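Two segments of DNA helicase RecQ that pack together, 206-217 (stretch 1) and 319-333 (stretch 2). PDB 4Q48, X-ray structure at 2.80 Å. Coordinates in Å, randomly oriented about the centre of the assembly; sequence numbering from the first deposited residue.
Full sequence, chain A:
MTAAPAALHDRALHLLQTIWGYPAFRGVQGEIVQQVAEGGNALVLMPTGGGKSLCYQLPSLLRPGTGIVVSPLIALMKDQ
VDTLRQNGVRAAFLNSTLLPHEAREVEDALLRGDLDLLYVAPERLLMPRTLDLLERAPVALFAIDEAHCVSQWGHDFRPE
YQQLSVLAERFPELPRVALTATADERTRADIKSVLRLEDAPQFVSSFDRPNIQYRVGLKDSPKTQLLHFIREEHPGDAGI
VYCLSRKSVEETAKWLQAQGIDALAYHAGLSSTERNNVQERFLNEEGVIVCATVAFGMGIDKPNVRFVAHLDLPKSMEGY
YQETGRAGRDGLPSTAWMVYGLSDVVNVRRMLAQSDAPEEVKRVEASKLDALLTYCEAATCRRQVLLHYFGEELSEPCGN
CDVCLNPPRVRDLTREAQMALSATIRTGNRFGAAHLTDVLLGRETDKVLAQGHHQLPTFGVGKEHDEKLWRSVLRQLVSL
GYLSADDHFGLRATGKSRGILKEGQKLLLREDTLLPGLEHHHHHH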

ATOM      1  N   SER A 206       3.912  -6.517   9.699  1.00 50.08           N
ATOM      2  CA  SER A 206       5.011  -6.158   8.823  1.00 44.72           C
ATOM      3  C   SER A 206       4.739  -6.463   7.357  1.00 45.68           C
ATOM      4  O   SER A 206       4.200  -7.514   7.005  1.00 44.16           O
ATOM      5  CB  SER A 206       6.278  -6.864   9.257  1.00 44.56           C
ATOM      6  OG  SER A 206       7.369  -6.354   8.542  1.00 41.89           O
ATOM      7  N   PHE A 207       5.106  -5.495   6.519  1.00 43.01           N
ATOM      8  CA  PHE A 207       5.100  -5.623   5.063  1.00 40.19           C
ATOM      9  C   PHE A 207       6.469  -6.111   4.571  1.00 36.28           C
ATOM     10  O   PHE A 207       6.648  -6.486   3.413  1.00 30.89           O
ATOM     11  CB  PHE A 207       4.753  -4.293   4.422  1.00 33.60           C
ATOM     12  CG  PHE A 207       3.312  -3.926   4.550  1.00 45.76           C
ATOM     13  CD1 PHE A 207       2.821  -3.392   5.748  1.00 43.96           C
ATOM     14  CD2 PHE A 207       2.430  -4.103   3.479  1.00 42.50           C
ATOM     15  CE1 PHE A 207       1.480  -3.039   5.875  1.00 39.23           C
ATOM     16  CE2 PHE A 207       1.079  -3.751   3.610  1.00 45.02           C
ATOM     17  CZ  PHE A 207       0.610  -3.217   4.808  1.00 42.57           C
ATOM     18  N   ASP A 208       7.436  -6.098   5.474  1.00 29.31           N
ATOM     19  CA  ASP A 208       8.775  -6.383   5.078  1.00 33.67           C
ATOM     20  C   ASP A 208       8.887  -7.795   4.502  1.00 41.07           C
ATOM     21  O   ASP A 208       8.160  -8.716   4.876  1.00 39.88           O
ATOM     22  CB  ASP A 208       9.744  -6.213   6.242  1.00 34.63           C
ATOM     23  CG  ASP A 208      11.190  -6.227   5.786  1.00 34.74           C
ATOM     24  OD1 ASP A 208      11.424  -6.055   4.564  1.00 27.64           O
ATOM     25  OD2 ASP A 208      12.076  -6.411   6.646  1.00 38.27           O
ATOM     26  N   ARG A 209       9.760  -7.917   3.512  1.00 43.55           N
ATOM     27  CA  ARG A 209      10.112  -9.196   2.958  1.00 36.75           C
ATOM     28  C   ARG A 209      11.636  -9.275   2.961  1.00 35.98           C
ATOM     29  O   ARG A 209      12.277  -9.091   1.950  1.00 38.86           O
ATOM     30  CB  ARG A 209       9.523  -9.359   1.554  1.00 34.50           C
ATOM     31  CG  ARG A 209       7.997  -9.184   1.493  1.00 35.84           C
ATOM     32  CD  ARG A 209       7.246 -10.460   1.885  1.00 35.40           C
ATOM     33  NE  ARG A 209       7.770 -11.697   1.302  1.00 33.57           N
ATOM     34  CZ  ARG A 209       7.520 -12.102   0.058  1.00 37.66           C
ATOM     35  NH1 ARG A 209       6.729 -11.396  -0.745  1.00 35.39           N
ATOM     36  NH2 ARG A 209       8.037 -13.235  -0.381  1.00 40.41           N
ATOM     37  N   PRO A 210      12.222  -9.527   4.129  1.00 38.14           N
ATOM     38  CA  PRO A 210      13.674  -9.468   4.351  1.00 34.57           C
ATOM     39  C   PRO A 210      14.547 -10.214   3.314  1.00 38.07           C
ATOM     40  O   PRO A 210      15.703  -9.824   3.068  1.00 32.78           O
ATOM     41  CB  PRO A 210      13.822 -10.116   5.727  1.00 29.47           C
ATOM     42  CG  PRO A 210      12.506  -9.828   6.397  1.00 39.13           C
ATOM     43  CD  PRO A 210      11.490  -9.970   5.329  1.00 35.58           C
ATOM     44  N   ASN A 211      14.008 -11.280   2.723  1.00 36.95           N
ATOM     45  CA  ASN A 211      14.812 -12.113   1.849  1.00 32.31           C
ATOM     46  C   ASN A 211      14.867 -11.536   0.441  1.00 35.31           C
ATOM     47  O   ASN A 211      15.700 -11.959  -0.388  1.00 32.82           O
ATOM     48  CB  ASN A 211      14.297 -13.565   1.850  1.00 29.97           C
ATOM     49  CG  ASN A 211      12.879 -13.680   1.389  1.00 36.24           C
ATOM     50  OD1 ASN A 211      11.985 -13.018   1.928  1.00 43.50           O
ATOM     51  ND2 ASN A 211      12.642 -14.534   0.394  1.00 31.47           N
ATOM     52  N   ILE A 212      14.021 -10.534   0.191  1.00 32.00           N
ATOM     53  CA  ILE A 212      14.048  -9.823  -1.081  1.00 29.76           C
ATOM     54  C   ILE A 212      14.973  -8.631  -0.947  1.00 34.09           C
ATOM     55  O   ILE A 212      14.720  -7.746  -0.112  1.00 30.48           O
ATOM     56  CB  ILE A 212      12.667  -9.325  -1.501  1.00 30.26           C
ATOM     57  CG1 ILE A 212      11.690 -10.494  -1.610  1.00 30.54           C
ATOM     58  CG2 ILE A 212      12.767  -8.555  -2.809  1.00 32.05           C
ATOM     59  CD1 ILE A 212      10.256 -10.062  -1.843  1.00 35.31           C
ATOM     60  N   GLN A 213      16.047  -8.612  -1.751  1.00 32.05           N
ATOM     61  CA  GLN A 213      16.963  -7.472  -1.782  1.00 29.48           C
ATOM     62  C   GLN A 213      16.484  -6.423  -2.796  1.00 31.40           C
ATOM     63  O   GLN A 213      16.245  -6.763  -3.952  1.00 36.02           O
ATOM     64  CB  GLN A 213      18.378  -7.924  -2.103  1.00 24.08           C
ATOM     65  CG  GLN A 213      19.275  -6.785  -2.497  1.00 32.05           C
ATOM     66  CD  GLN A 213      20.758  -7.119  -2.487  1.00 34.09           C
ATOM     67  OE1 GLN A 213      21.498  -6.786  -3.426  1.00 32.78           O
ATOM     68  NE2 GLN A 213      21.205  -7.766  -1.419  1.00 29.90           N
ATOM     69  N   TYR A 214      16.318  -5.162  -2.377  1.00 29.22           N
ATOM     70  CA  TYR A 214      15.774  -4.137  -3.300  1.00 34.55           C
ATOM     71  C   TYR A 214      16.854  -3.304  -4.016  1.00 33.37           C
ATOM     72  O   TYR A 214      17.795  -2.803  -3.386  1.00 30.68           O
ATOM     73  CB  TYR A 214      14.803  -3.203  -2.566  1.00 34.09           C
ATOM     74  CG  TYR A 214      13.574  -3.928  -2.067  1.00 33.60           C
ATOM     75  CD1 TYR A 214      12.447  -4.081  -2.871  1.00 28.29           C
ATOM     76  CD2 TYR A 214      13.563  -4.495  -0.798  1.00 33.47           C
ATOM     77  CE1 TYR A 214      11.333  -4.758  -2.409  1.00 29.93           C
ATOM     78  CE2 TYR A 214      12.473  -5.190  -0.337  1.00 36.32           C
ATOM     79  CZ  TYR A 214      11.356  -5.317  -1.137  1.00 36.52           C
ATOM     80  OH  TYR A 214      10.280  -6.009  -0.633  1.00 35.43           O
ATOM     81  N   ARG A 215      16.730  -3.216  -5.341  1.00 29.04           N
ATOM     82  CA  ARG A 215      17.632  -2.410  -6.152  1.00 31.39           C
ATOM     83  C   ARG A 215      16.929  -1.582  -7.207  1.00 33.69           C
ATOM     84  O   ARG A 215      16.118  -2.096  -7.989  1.00 32.90           O
ATOM     85  CB  ARG A 215      18.661  -3.272  -6.868  1.00 32.23           C
ATOM     86  CG  ARG A 215      19.648  -4.003  -5.986  1.00 34.20           C
ATOM     87  CD  ARG A 215      20.633  -4.713  -6.893  1.00 31.24           C
ATOM     88  NE  ARG A 215      21.042  -5.970  -6.302  1.00 36.87           N
ATOM     89  CZ  ARG A 215      21.652  -6.932  -6.971  1.00 31.75           C
ATOM     90  NH1 ARG A 215      21.903  -6.756  -8.257  1.00 28.27           N
ATOM     91  NH2 ARG A 215      21.983  -8.058  -6.349  1.00 27.66           N
ATOM     92  N   VAL A 216      17.290  -0.302  -7.246  1.00 32.79           N
ATOM     93  CA  VAL A 216      16.842   0.607  -8.288  1.00 32.74           C
ATOM     94  C   VAL A 216      18.094   1.292  -8.832  1.00 34.32           C
ATOM     95  O   VAL A 216      18.986   1.644  -8.076  1.00 37.76           O
ATOM     96  CB  VAL A 216      15.829   1.646  -7.753  1.00 33.09           C
ATOM     97  CG1 VAL A 216      15.351   2.528  -8.865  1.00 30.53           C
ATOM     98  CG2 VAL A 216      14.642   0.954  -7.072  1.00 29.40           C
ATOM     99  N   GLY A 217      18.187   1.450 -10.141  1.00 32.27           N
ATOM    100  CA  GLY A 217      19.345   2.091 -10.724  1.00 24.42           C
ATOM    101  C   GLY A 217      18.974   2.724 -12.050  1.00 38.05           C
ATOM    102  O   GLY A 217      17.830   2.557 -12.532  1.00 36.17           O
ATOM    103  N   GLY A 319       1.623  -1.043  -6.596  1.00 37.82           N
ATOM    104  CA  GLY A 319       1.919  -1.977  -7.662  1.00 40.55           C
ATOM    105  C   GLY A 319       3.323  -2.534  -7.591  1.00 39.74           C
ATOM    106  O   GLY A 319       3.539  -3.727  -7.793  1.00 42.64           O
ATOM    107  N   TYR A 320       4.277  -1.662  -7.298  1.00 39.13           N
ATOM    108  CA  TYR A 320       5.670  -2.054  -7.188  1.00 36.69           C
ATOM    109  C   TYR A 320       5.826  -3.090  -6.075  1.00 39.75           C
ATOM    110  O   TYR A 320       6.502  -4.116  -6.239  1.00 39.79           O
ATOM    111  CB  TYR A 320       6.553  -0.823  -6.958  1.00 32.37           C
ATOM    112  CG  TYR A 320       7.998  -1.152  -6.699  1.00 35.28           C
ATOM    113  CD1 TYR A 320       8.856  -1.506  -7.728  1.00 34.31           C
ATOM    114  CD2 TYR A 320       8.497  -1.147  -5.406  1.00 34.22           C
ATOM    115  CE1 TYR A 320      10.186  -1.828  -7.468  1.00 33.98           C
ATOM    116  CE2 TYR A 320       9.808  -1.461  -5.143  1.00 34.14           C
ATOM    117  CZ  TYR A 320      10.657  -1.803  -6.172  1.00 33.86           C
ATOM    118  OH  TYR A 320      11.974  -2.110  -5.876  1.00 28.21           O
ATOM    119  N   TYR A 321       5.192  -2.837  -4.945  1.00 38.77           N
ATOM    120  CA  TYR A 321       5.266  -3.774  -3.831  1.00 37.82           C
ATOM    121  C   TYR A 321       4.601  -5.124  -4.154  1.00 37.34           C
ATOM    122  O   TYR A 321       5.112  -6.190  -3.787  1.00 36.00           O
ATOM    123  CB  TYR A 321       4.622  -3.165  -2.590  1.00 38.93           C
ATOM    124  CG  TYR A 321       4.686  -4.069  -1.415  1.00 38.86           C
ATOM    125  CD1 TYR A 321       5.827  -4.117  -0.615  1.00 41.72           C
ATOM    126  CD2 TYR A 321       3.633  -4.924  -1.123  1.00 38.23           C
ATOM    127  CE1 TYR A 321       5.894  -4.968   0.478  1.00 37.04           C
ATOM    128  CE2 TYR A 321       3.696  -5.786  -0.052  1.00 37.53           C
ATOM    129  CZ  TYR A 321       4.818  -5.800   0.745  1.00 38.47           C
ATOM    130  OH  TYR A 321       4.841  -6.652   1.812  1.00 42.58           O
ATOM    131  N   GLN A 322       3.467  -5.099  -4.846  1.00 37.31           N
ATOM    132  CA  GLN A 322       2.805  -6.362  -5.122  1.00 40.01           C
ATOM    133  C   GLN A 322       3.655  -7.100  -6.156  1.00 40.14           C
ATOM    134  O   GLN A 322       3.857  -8.314  -6.062  1.00 36.87           O
ATOM    135  CB  GLN A 322       1.367  -6.189  -5.641  1.00 39.92           C
ATOM    136  CG  GLN A 322       0.919  -7.426  -6.439  1.00 48.90           C
ATOM    137  CD  GLN A 322      -0.365  -7.264  -7.249  1.00 69.48           C
ATOM    138  OE1 GLN A 322      -0.561  -6.262  -7.948  1.00 82.53           O
ATOM    139  NE2 GLN A 322      -1.228  -8.281  -7.195  1.00 68.02           N
ATOM    140  N   GLU A 323       4.189  -6.366  -7.125  1.00 39.33           N
ATOM    141  CA  GLU A 323       4.951  -7.022  -8.169  1.00 36.60           C
ATOM    142  C   GLU A 323       6.277  -7.606  -7.648  1.00 33.04           C
ATOM    143  O   GLU A 323       6.506  -8.789  -7.771  1.00 32.24           O
ATOM    144  CB  GLU A 323       5.197  -6.060  -9.320  1.00 35.47           C
ATOM    145  CG  GLU A 323       4.017  -5.922 -10.229  1.00 36.52           C
ATOM    146  CD  GLU A 323       3.968  -4.571 -10.920  1.00 44.56           C
ATOM    147  OE1 GLU A 323       5.050  -3.980 -11.139  1.00 41.58           O
ATOM    148  OE2 GLU A 323       2.848  -4.084 -11.218  1.00 52.61           O
ATOM    149  N   THR A 324       7.125  -6.799  -7.031  1.00 31.75           N
ATOM    150  CA  THR A 324       8.338  -7.326  -6.443  1.00 32.60           C
ATOM    151  C   THR A 324       8.025  -8.436  -5.433  1.00 37.26           C
ATOM    152  O   THR A 324       8.836  -9.349  -5.219  1.00 33.28           O
ATOM    153  CB  THR A 324       9.159  -6.237  -5.718  1.00 33.82           C
ATOM    154  OG1 THR A 324       8.395  -5.726  -4.627  1.00 31.15           O
ATOM    155  CG2 THR A 324       9.542  -5.110  -6.644  1.00 32.33           C
ATOM    156  N   GLY A 325       6.866  -8.329  -4.785  1.00 38.37           N
ATOM    157  CA  GLY A 325       6.496  -9.247  -3.733  1.00 33.51           C
ATOM    158  C   GLY A 325       6.229 -10.650  -4.204  1.00 32.83           C
ATOM    159  O   GLY A 325       6.078 -11.550  -3.399  1.00 39.16           O
ATOM    160  N   ARG A 326       6.167 -10.852  -5.511  1.00 34.54           N
ATOM    161  CA  ARG A 326       5.939 -12.192  -6.039  1.00 35.02           C
ATOM    162  C   ARG A 326       7.197 -13.006  -6.014  1.00 39.18           C
ATOM    163  O   ARG A 326       7.204 -14.180  -6.387  1.00 50.19           O
ATOM    164  CB  ARG A 326       5.408 -12.142  -7.468  1.00 30.55           C
ATOM    165  CG  ARG A 326       4.057 -11.531  -7.592  1.00 34.38           C
ATOM    166  CD  ARG A 326       3.389 -11.985  -8.835  1.00 43.37           C
ATOM    167  NE  ARG A 326       1.944 -11.839  -8.754  1.00 48.82           N
ATOM    168  CZ  ARG A 326       1.300 -10.752  -9.150  1.00 57.00           C
ATOM    169  NH1 ARG A 326       1.993  -9.727  -9.637  1.00 53.78           N
ATOM    170  NH2 ARG A 326      -0.027 -10.690  -9.066  1.00 62.72           N
ATOM    171  N   ALA A 327       8.256 -12.393  -5.523  1.00 36.91           N
ATOM    172  CA  ALA A 327       9.545 -13.025  -5.500  1.00 35.65           C
ATOM    173  C   ALA A 327       9.759 -13.650  -4.149  1.00 34.07           C
ATOM    174  O   ALA A 327       9.104 -13.271  -3.198  1.00 34.77           O
ATOM    175  CB  ALA A 327      10.633 -12.021  -5.808  1.00 37.66           C
ATOM    176  N   GLY A 328      10.608 -14.671  -4.105  1.00 33.55           N
ATOM    177  CA  GLY A 328      11.077 -15.251  -2.875  1.00 31.92           C
ATOM    178  C   GLY A 328      10.007 -15.748  -1.934  1.00 35.50           C
ATOM    179  O   GLY A 328      10.126 -15.585  -0.726  1.00 37.77           O
ATOM    180  N   ARG A 329       8.983 -16.394  -2.468  1.00 37.68           N
ATOM    181  CA  ARG A 329       7.889 -16.844  -1.623  1.00 42.42           C
ATOM    182  C   ARG A 329       8.278 -18.160  -0.978  1.00 43.87           C
ATOM    183  O   ARG A 329       7.482 -18.777  -0.273  1.00 42.64           O
ATOM    184  CB  ARG A 329       6.577 -16.956  -2.409  1.00 45.50           C
ATOM    185  CG  ARG A 329       6.033 -15.595  -2.807  1.00 39.72           C
ATOM    186  CD  ARG A 329       5.133 -14.962  -1.770  1.00 43.00           C
ATOM    187  NE  ARG A 329       4.498 -13.768  -2.335  1.00 48.73           N
ATOM    188  CZ  ARG A 329       3.439 -13.147  -1.823  1.00 46.00           C
ATOM    189  NH1 ARG A 329       2.847 -13.630  -0.741  1.00 44.03           N
ATOM    190  NH2 ARG A 329       2.955 -12.059  -2.422  1.00 51.63           N
ATOM    191  N   ASP A 330       9.505 -18.600  -1.243  1.00 42.59           N
ATOM    192  CA  ASP A 330      10.030 -19.778  -0.562  1.00 42.62           C
ATOM    193  C   ASP A 330      10.992 -19.391   0.570  1.00 41.64           C
ATOM    194  O   ASP A 330      11.680 -20.246   1.124  1.00 37.67           O
ATOM    195  CB  ASP A 330      10.738 -20.687  -1.552  1.00 36.42           C
ATOM    196  CG  ASP A 330      11.917 -19.991  -2.259  1.00 44.33           C
ATOM    197  OD1 ASP A 330      12.158 -18.767  -2.032  1.00 37.89           O
ATOM    198  OD2 ASP A 330      12.599 -20.687  -3.050  1.00 39.03           O
ATOM    199  N   GLY A 331      10.970 -18.113   0.948  1.00 41.61           N
ATOM    200  CA  GLY A 331      11.809 -17.588   2.015  1.00 42.21           C
ATOM    201  C   GLY A 331      13.287 -17.421   1.693  1.00 44.90           C
ATOM    202  O   GLY A 331      14.040 -16.857   2.497  1.00 42.95           O
ATOM    203  N   LEU A 332      13.704 -17.882   0.512  1.00 35.68           N
ATOM    204  CA  LEU A 332      15.109 -17.827   0.115  1.00 37.23           C
ATOM    205  C   LEU A 332      15.484 -16.483  -0.567  1.00 37.18           C
ATOM    206  O   LEU A 332      14.591 -15.705  -0.935  1.00 32.79           O
ATOM    207  CB  LEU A 332      15.398 -19.023  -0.789  1.00 41.74           C
ATOM    208  CG  LEU A 332      15.219 -20.390  -0.126  1.00 37.07           C
ATOM    209  CD1 LEU A 332      15.173 -21.441  -1.177  1.00 32.92           C
ATOM    210  CD2 LEU A 332      16.383 -20.643   0.803  1.00 32.31           C
ATOM    211  N   PRO A 333      16.804 -16.180  -0.688  1.00 33.67           N
ATOM    212  CA  PRO A 333      17.206 -14.881  -1.252  1.00 31.53           C
ATOM    213  C   PRO A 333      16.670 -14.632  -2.660  1.00 35.04           C
ATOM    214  O   PRO A 333      16.736 -15.518  -3.517  1.00 42.80           O
ATOM    215  CB  PRO A 333      18.735 -14.968  -1.286  1.00 26.87           C
ATOM    216  CG  PRO A 333      19.087 -15.906  -0.203  1.00 27.65           C
ATOM    217  CD  PRO A 333      17.977 -16.947  -0.231  1.00 36.13           C
TER

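Hydrogen bonds dominate this contact, and in most of them a side chain of stretch 1 donates to a backbone carbonyl of stretch 2. Arg209 points toward stretch 2, with chi1 to chi3 all m. Arg209 NH1 donates to Gly325 O at 2.7 Å. Arg209 NH2 makes two weak bonds, to Ala327 O at 3.0 Å and to Gly328 O at 3.2 Å. Asn211 ND2 gives better geometry: 2.9 Å to Gly328 O and 2.6 Å to Leu332 O, both nearly straight. Gly328 O thus accepts from both side chains. One bond runs the other way: Tyr321 OH donates to Phe207 O, and at 2.4 Å it is very short.

Pro333 CA makes a CA-H...O contact with Asn211 O at 3.4 Å.

Gly328 has positive phi, and a CB there would clash with Asn211 ND2.

Like charges also meet. Arg209 NH1 lies 3.6 Å from Arg329 NE, over one face of the Arg329 guanidinium. Both atoms donate to Gly325 O, the Arg329 bond being weak.

Among the rings, the edge of Phe207 points toward the face of Tyr321, offset, with planes at 68°.

Apolar contacts are few. Ile212 CD1 is 4.4 Å from Ala327 CB, and Tyr214 CD1 is 4.4 Å from Tyr320 CE2.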